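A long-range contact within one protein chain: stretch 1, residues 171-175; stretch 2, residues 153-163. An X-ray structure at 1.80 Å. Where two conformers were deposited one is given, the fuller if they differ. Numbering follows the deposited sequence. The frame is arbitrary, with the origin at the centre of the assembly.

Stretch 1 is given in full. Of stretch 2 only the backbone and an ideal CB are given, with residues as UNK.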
ATOM      1  N   TYR A 171     -13.346   5.399  18.509  1.00 18.54           N
ATOM      2  CA  TYR A 171     -11.925   5.163  18.215  1.00 17.01           C
ATOM      3  C   TYR A 171     -11.164   4.811  19.498  1.00 14.40           C
ATOM      4  O   TYR A 171     -11.632   5.122  20.603  1.00 19.00           O
ATOM      5  CB  TYR A 171     -11.246   6.386  17.538  1.00 18.74           C
ATOM      6  CG  TYR A 171     -11.121   7.602  18.465  1.00 20.64           C
ATOM      7  CD1 TYR A 171     -12.169   8.496  18.613  1.00 23.56           C
ATOM      8  CD2 TYR A 171      -9.947   7.835  19.182  1.00 23.44           C
ATOM      9  CE1 TYR A 171     -12.081   9.602  19.478  1.00 28.63           C
ATOM     10  CE2 TYR A 171      -9.850   8.940  20.071  1.00 26.26           C
ATOM     11  CZ  TYR A 171     -10.914   9.811  20.192  1.00 27.66           C
ATOM     12  OH  TYR A 171     -10.828  10.872  21.055  1.00 30.09           O
ATOM     13  N   PHE A 172     -10.009   4.195  19.326  1.00 18.30           N
ATOM     14  CA  PHE A 172      -9.067   3.999  20.423  1.00 23.20           C
ATOM     15  C   PHE A 172      -7.671   4.462  19.987  1.00 23.83           C
ATOM     16  O   PHE A 172      -7.382   4.556  18.796  1.00 21.52           O
ATOM     17  CB  PHE A 172      -9.050   2.536  20.949  1.00 20.62           C
ATOM     18  CG  PHE A 172      -8.294   1.589  20.101  1.00 21.78           C
ATOM     19  CD1 PHE A 172      -8.924   0.929  19.071  1.00 20.62           C
ATOM     20  CD2 PHE A 172      -6.951   1.319  20.340  1.00 21.22           C
ATOM     21  CE1 PHE A 172      -8.233   0.049  18.276  1.00 19.74           C
ATOM     22  CE2 PHE A 172      -6.265   0.449  19.549  1.00 27.56           C
ATOM     23  CZ  PHE A 172      -6.901  -0.190  18.488  1.00 25.46           C
ATOM     24  N   GLU A 173      -6.834   4.755  20.981  1.00 26.44           N
ATOM     25  CA  GLU A 173      -5.488   5.299  20.797  1.00 31.24           C
ATOM     26  C   GLU A 173      -4.433   4.341  21.315  1.00 34.40           C
ATOM     27  O   GLU A 173      -4.663   3.615  22.272  1.00 33.54           O
ATOM     28  CB  GLU A 173      -5.340   6.615  21.585  1.00 32.73           C
ATOM     29  CG  GLU A 173      -6.193   7.745  21.068  1.00 39.20           C
ATOM     30  CD  GLU A 173      -5.912   9.077  21.772  1.00 47.76           C
ATOM     31  OE1 GLU A 173      -5.584   9.062  22.979  1.00 50.12           O
ATOM     32  OE2 GLU A 173      -6.031  10.137  21.116  1.00 53.16           O
ATOM     33  N   GLU A 174      -3.284   4.353  20.645  1.00 38.66           N
ATOM     34  CA  GLU A 174      -2.102   3.632  21.103  0.50 40.38           C
ATOM     35  C   GLU A 174      -0.887   4.533  20.901  1.00 42.43           C
ATOM     36  O   GLU A 174      -0.792   5.298  19.919  1.00 42.10           O
ATOM     37  CB  GLU A 174      -1.898   2.316  20.345  0.50 40.73           C
ATOM     38  CG  GLU A 174      -3.019   1.309  20.496  0.50 42.89           C
ATOM     39  CD  GLU A 174      -3.053   0.624  21.855  0.50 42.09           C
ATOM     40  OE1 GLU A 174      -2.064   0.696  22.613  0.50 42.36           O
ATOM     41  OE2 GLU A 174      -4.084  -0.001  22.160  0.50 44.70           O
ATOM     42  N   VAL A 175       0.032   4.475  21.865  1.00 44.65           N
ATOM     43  CA  VAL A 175       1.300   5.228  21.797  1.00 47.03           C
ATOM     44  C   VAL A 175       2.103   4.838  20.544  1.00 46.85           C
ATOM     45  O   VAL A 175       2.210   3.645  20.232  1.00 47.80           O
ATOM     46  CB  VAL A 175       2.188   4.946  23.036  1.00 47.57           C
ATOM     47  CG1 VAL A 175       1.487   5.406  24.316  1.00 46.18           C
ATOM     48  CG2 VAL A 175       2.561   3.443  23.100  1.00 51.18           C
ATOM     49  N   UNK A 153      -3.860  -8.643  13.439  1.00 21.20           N
ATOM     50  CA  UNK A 153      -2.814  -8.047  14.291  1.00 22.85           C
ATOM     51  C   UNK A 153      -3.382  -7.171  15.417  1.00 22.41           C
ATOM     52  O   UNK A 153      -2.819  -7.163  16.519  1.00 25.53           O
ATOM     53  CB  UNK A 153      -1.865  -7.210  13.431  1.00 22.85           C
ATOM     54  N   UNK A 154      -4.494  -6.470  15.186  1.00 19.54           N
ATOM     55  CA  UNK A 154      -5.100  -5.632  16.251  1.00 20.91           C
ATOM     56  C   UNK A 154      -6.110  -6.365  17.145  1.00 21.82           C
ATOM     57  O   UNK A 154      -5.940  -6.418  18.397  1.00 19.29           O
ATOM     58  CB  UNK A 154      -5.800  -4.431  15.611  1.00 20.91           C
ATOM     59  N   UNK A 155      -7.172  -6.923  16.544  1.00 19.31           N
ATOM     60  CA  UNK A 155      -8.218  -7.603  17.320  1.00 21.19           C
ATOM     61  C   UNK A 155      -7.731  -8.564  18.439  1.00 16.99           C
ATOM     62  O   UNK A 155      -8.249  -8.503  19.549  1.00 17.74           O
ATOM     63  CB  UNK A 155      -9.093  -8.396  16.347  1.00 21.19           C
ATOM     64  N   UNK A 156      -6.771  -9.466  18.150  1.00 18.42           N
ATOM     65  CA  UNK A 156      -6.358 -10.358  19.239  1.00 22.82           C
ATOM     66  C   UNK A 156      -5.699  -9.668  20.440  1.00 24.26           C
ATOM     67  O   UNK A 156      -5.651 -10.253  21.500  1.00 24.33           O
ATOM     68  CB  UNK A 156      -5.386 -11.400  18.682  1.00 22.82           C
ATOM     69  N   UNK A 157      -5.211  -8.441  20.277  1.00 25.89           N
ATOM     70  CA  UNK A 157      -4.539  -7.711  21.371  1.00 28.26           C
ATOM     71  C   UNK A 157      -5.439  -6.750  22.126  1.00 27.24           C
ATOM     72  O   UNK A 157      -5.019  -6.234  23.150  1.00 29.16           O
ATOM     73  CB  UNK A 157      -3.350  -6.927  20.811  1.00 28.26           C
ATOM     74  N   UNK A 158      -6.665  -6.508  21.657  1.00 23.62           N
ATOM     75  CA  UNK A 158      -7.550  -5.550  22.310  1.00 24.56           C
ATOM     76  C   UNK A 158      -8.009  -6.031  23.674  1.00 24.79           C
ATOM     77  O   UNK A 158      -8.334  -7.210  23.859  1.00 24.44           O
ATOM     78  CB  UNK A 158      -8.767  -5.270  21.426  1.00 24.56           C
ATOM     79  N   UNK A 159      -8.052  -5.102  24.627  1.00 25.98           N
ATOM     80  CA  UNK A 159      -8.549  -5.383  25.977  1.00 27.97           C
ATOM     81  C   UNK A 159      -9.836  -4.627  26.217  1.00 30.67           C
ATOM     82  O   UNK A 159     -10.421  -4.054  25.290  1.00 27.80           O
ATOM     83  CB  UNK A 159      -7.509  -5.011  27.036  1.00 27.97           C
ATOM     84  N   UNK A 160     -10.292  -4.610  27.464  1.00 33.10           N
ATOM     85  CA  UNK A 160     -11.519  -3.905  27.781  1.00 34.00           C
ATOM     86  C   UNK A 160     -11.363  -2.375  27.707  1.00 31.92           C
ATOM     87  O   UNK A 160     -12.314  -1.707  27.343  1.00 33.80           O
ATOM     88  CB  UNK A 160     -11.993  -4.313  29.177  1.00 34.00           C
ATOM     89  N   UNK A 161     -10.186  -1.824  28.017  1.00 30.41           N
ATOM     90  CA  UNK A 161      -9.927  -0.384  27.782  1.00 32.87           C
ATOM     91  C   UNK A 161     -10.309  -0.039  26.308  1.00 30.83           C
ATOM     92  O   UNK A 161     -11.217   0.754  26.040  1.00 28.78           O
ATOM     93  CB  UNK A 161      -8.461  -0.045  28.058  1.00 32.87           C
ATOM     94  N   UNK A 162      -9.630  -0.685  25.372  1.00 29.85           N
ATOM     95  CA  UNK A 162      -9.815  -0.366  23.950  1.00 29.58           C
ATOM     96  C   UNK A 162     -11.266  -0.601  23.482  1.00 29.97           C
ATOM     97  O   UNK A 162     -11.820   0.219  22.743  1.00 28.84           O
ATOM     98  CB  UNK A 162      -8.857  -1.207  23.103  1.00 29.58           C
ATOM     99  N   UNK A 163     -11.885  -1.698  23.925  1.00 30.45           N
ATOM    100  CA  UNK A 163     -13.216  -2.083  23.435  0.50 32.55           C
ATOM    101  C   UNK A 163     -14.296  -1.081  23.846  1.00 33.56           C
ATOM    102  O   UNK A 163     -15.226  -0.816  23.064  1.00 36.45           O
ATOM    103  CB  UNK A 163     -13.583  -3.474  23.955  0.50 32.55           C
TER

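Stretch 1 is largely a strand and offers stretch 2 three things: the ring of Phe-172, the backbone carbonyl of Glu-173 and the carboxylate of Glu-174.

Position 153 lies on a helix that begins earlier in the chain, and its CB has nothing of stretch 1 within reach, so the contact sets no demand on it; it is Leu-153. At position 154 the CA-to-CB bond points toward stretch 1, and the ideal CB lies 5.2 Å from CZ of Phe-172. That gap suits a medium-sized apolar side chain such as valine, leucine, isoleucine or methionine. The residue is Ile-154, whose CG2 comes 3.8 Å from Phe-172 CZ, near the plane of the ring and thus at its edge.

Positions 155 to 157 keep helical backbone angles but are out of reach of stretch 1, which leaves the choice open. At 156 a phi of -64° is compatible with proline. The residues are Glu-155, Pro-156 and Leu-157.

At position 158 the chain leaves helical angles, with psi at 140°. Its CB points sideways, with no atom of stretch 1 within 5.5 Å, so a short side chain would leave the ring untouched, whereas a longer apolar one, leucine or methionine, could bend over it. Leu-158 does so: its CD2 sits 4.0 Å from the centroid of the Phe-172 ring, 26° off the normal, a CH-pi contact over the face.

Position 159, with phi -113° and psi -170°, immediately precedes a helix. An N-cap favors serine, threonine, aspartate, asparagine or glycine, and there is room for a CB. It is Gly-159, whose N donates to OE1 of the residue at 162 at 3.3 Å. Position 160, in the first turn and out of reach of stretch 1, suits an acidic residue, whose charge is favorable at the N-terminal end of a helix; Asp-160 pairs through OD1 with NH2 of the residue at 163, 3.1 Å away.

Position 161 also starts sideways, but a long basic side chain could reach the carbonyl of Glu-173 and the carboxylate of Glu-174, so lysine or arginine would fit. Arg-161 meets both: NH2 donates to Glu-173 O at 3.2 Å, NH1 adds a weak bond to that oxygen at 3.4 Å, and NH2 forms a salt bridge with Glu-174 OE2 at 3.1 Å.

Position 162 points toward stretch 1, its ideal CB 4.1 Å from CG of Phe-172 and 5.0 Å from Glu-174 OE2. Leucine, methionine or glutamine would seem natural; an acid beside that carboxylate is less expected. It is Glu-162. Its CB covers the same ring face as Leu-158, and its CG lies 3.6 Å from Phe-172 CD2. Its OE2 is only 2.9 Å from Glu-174 OE2, a close approach of like charges, with Arg-161 NH2 near both, 3.5 Å from Glu-162 OE2.

Position 163 points away, leaving polar or charged residues free to suit it; Arg-163 serves the pairing with Asp-160.

Stretch 2 153-163: LIEPLLGDRER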
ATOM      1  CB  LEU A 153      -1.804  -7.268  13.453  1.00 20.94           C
ATOM      2  CG  LEU A 153      -1.066  -8.041  12.347  1.00 22.75           C
ATOM      3  CD1 LEU A 153      -0.080  -7.147  11.564  1.00 20.68           C
ATOM      4  CD2 LEU A 153      -0.387  -9.322  12.958  1.00 21.11           C
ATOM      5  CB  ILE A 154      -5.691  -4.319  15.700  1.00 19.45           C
ATOM      6  CG1 ILE A 154      -4.576  -3.481  15.017  1.00 23.14           C
ATOM      7  CG2 ILE A 154      -6.400  -3.532  16.837  1.00 18.12           C
ATOM      8  CD1 ILE A 154      -5.043  -2.210  14.299  1.00 19.33           C
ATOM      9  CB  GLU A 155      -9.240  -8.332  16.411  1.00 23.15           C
ATOM     10  CG  GLU A 155     -10.269  -7.396  15.711  1.00 26.09           C
ATOM     11  CD  GLU A 155     -11.333  -8.160  14.894  1.00 27.92           C
ATOM     12  OE1 GLU A 155     -11.638  -9.286  15.283  1.00 27.16           O
ATOM     13  OE2 GLU A 155     -11.853  -7.630  13.873  1.00 20.29           O
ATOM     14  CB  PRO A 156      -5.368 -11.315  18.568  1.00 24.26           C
ATOM     15  CG  PRO A 156      -5.664 -11.235  17.136  1.00 25.34           C
ATOM     16  CD  PRO A 156      -6.163  -9.852  16.869  1.00 20.84           C
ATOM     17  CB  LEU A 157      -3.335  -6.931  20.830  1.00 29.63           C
ATOM     18  CG  LEU A 157      -2.227  -7.780  20.215  1.00 32.78           C
ATOM     19  CD1 LEU A 157      -1.205  -6.892  19.546  1.00 34.46           C
ATOM     20  CD2 LEU A 157      -1.591  -8.703  21.257  1.00 34.58           C
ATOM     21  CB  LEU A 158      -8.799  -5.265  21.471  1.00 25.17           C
ATOM     22  CG  LEU A 158      -8.656  -4.560  20.125  1.00 26.12           C
ATOM     23  CD1 LEU A 158     -10.040  -4.425  19.477  1.00 27.65           C
ATOM     24  CD2 LEU A 158      -8.011  -3.217  20.284  1.00 24.59           C
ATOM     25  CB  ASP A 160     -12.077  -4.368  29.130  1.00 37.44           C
ATOM     26  CG  ASP A 160     -12.380  -5.856  29.138  1.00 44.57           C
ATOM     27  OD1 ASP A 160     -11.414  -6.648  29.026  1.00 54.71           O
ATOM     28  OD2 ASP A 160     -13.569  -6.233  29.241  1.00 53.60           O
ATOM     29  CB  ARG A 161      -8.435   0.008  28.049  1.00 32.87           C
ATOM     30  CG  ARG A 161      -8.069   1.500  27.656  1.00 40.61           C
ATOM     31  CD  ARG A 161      -6.591   1.951  27.877  1.00 41.28           C
ATOM     32  NE  ARG A 161      -5.633   1.540  26.835  1.00 49.16           N
ATOM     33  CZ  ARG A 161      -5.529   2.062  25.601  1.00 48.48           C
ATOM     34  NH1 ARG A 161      -6.338   3.033  25.180  1.00 50.29           N
ATOM     35  NH2 ARG A 161      -4.612   1.591  24.762  1.00 44.21           N
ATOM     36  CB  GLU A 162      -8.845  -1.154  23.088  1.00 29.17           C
ATOM     37  CG  GLU A 162      -7.365  -0.765  23.197  1.00 32.90           C
ATOM     38  CD  GLU A 162      -6.593  -1.579  24.246  1.00 41.09           C
ATOM     39  OE1 GLU A 162      -7.209  -2.023  25.242  1.00 29.26           O
ATOM     40  OE2 GLU A 162      -5.366  -1.767  24.049  1.00 46.12           O
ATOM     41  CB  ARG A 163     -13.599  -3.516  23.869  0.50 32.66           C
ATOM     42  CG  ARG A 163     -13.056  -4.618  22.936  0.50 32.82           C
ATOM     43  CD  ARG A 163     -13.522  -6.039  23.345  0.50 36.14           C
ATOM     44  NE  ARG A 163     -12.990  -6.457  24.642  0.50 33.02           N
ATOM     45  CZ  ARG A 163     -11.916  -7.228  24.797  0.50 27.87           C
ATOM     46  NH1 ARG A 163     -11.254  -7.670  23.743  0.50 29.42           N
ATOM     47  NH2 ARG A 163     -11.502  -7.551  26.013  0.50 31.24           N
TER
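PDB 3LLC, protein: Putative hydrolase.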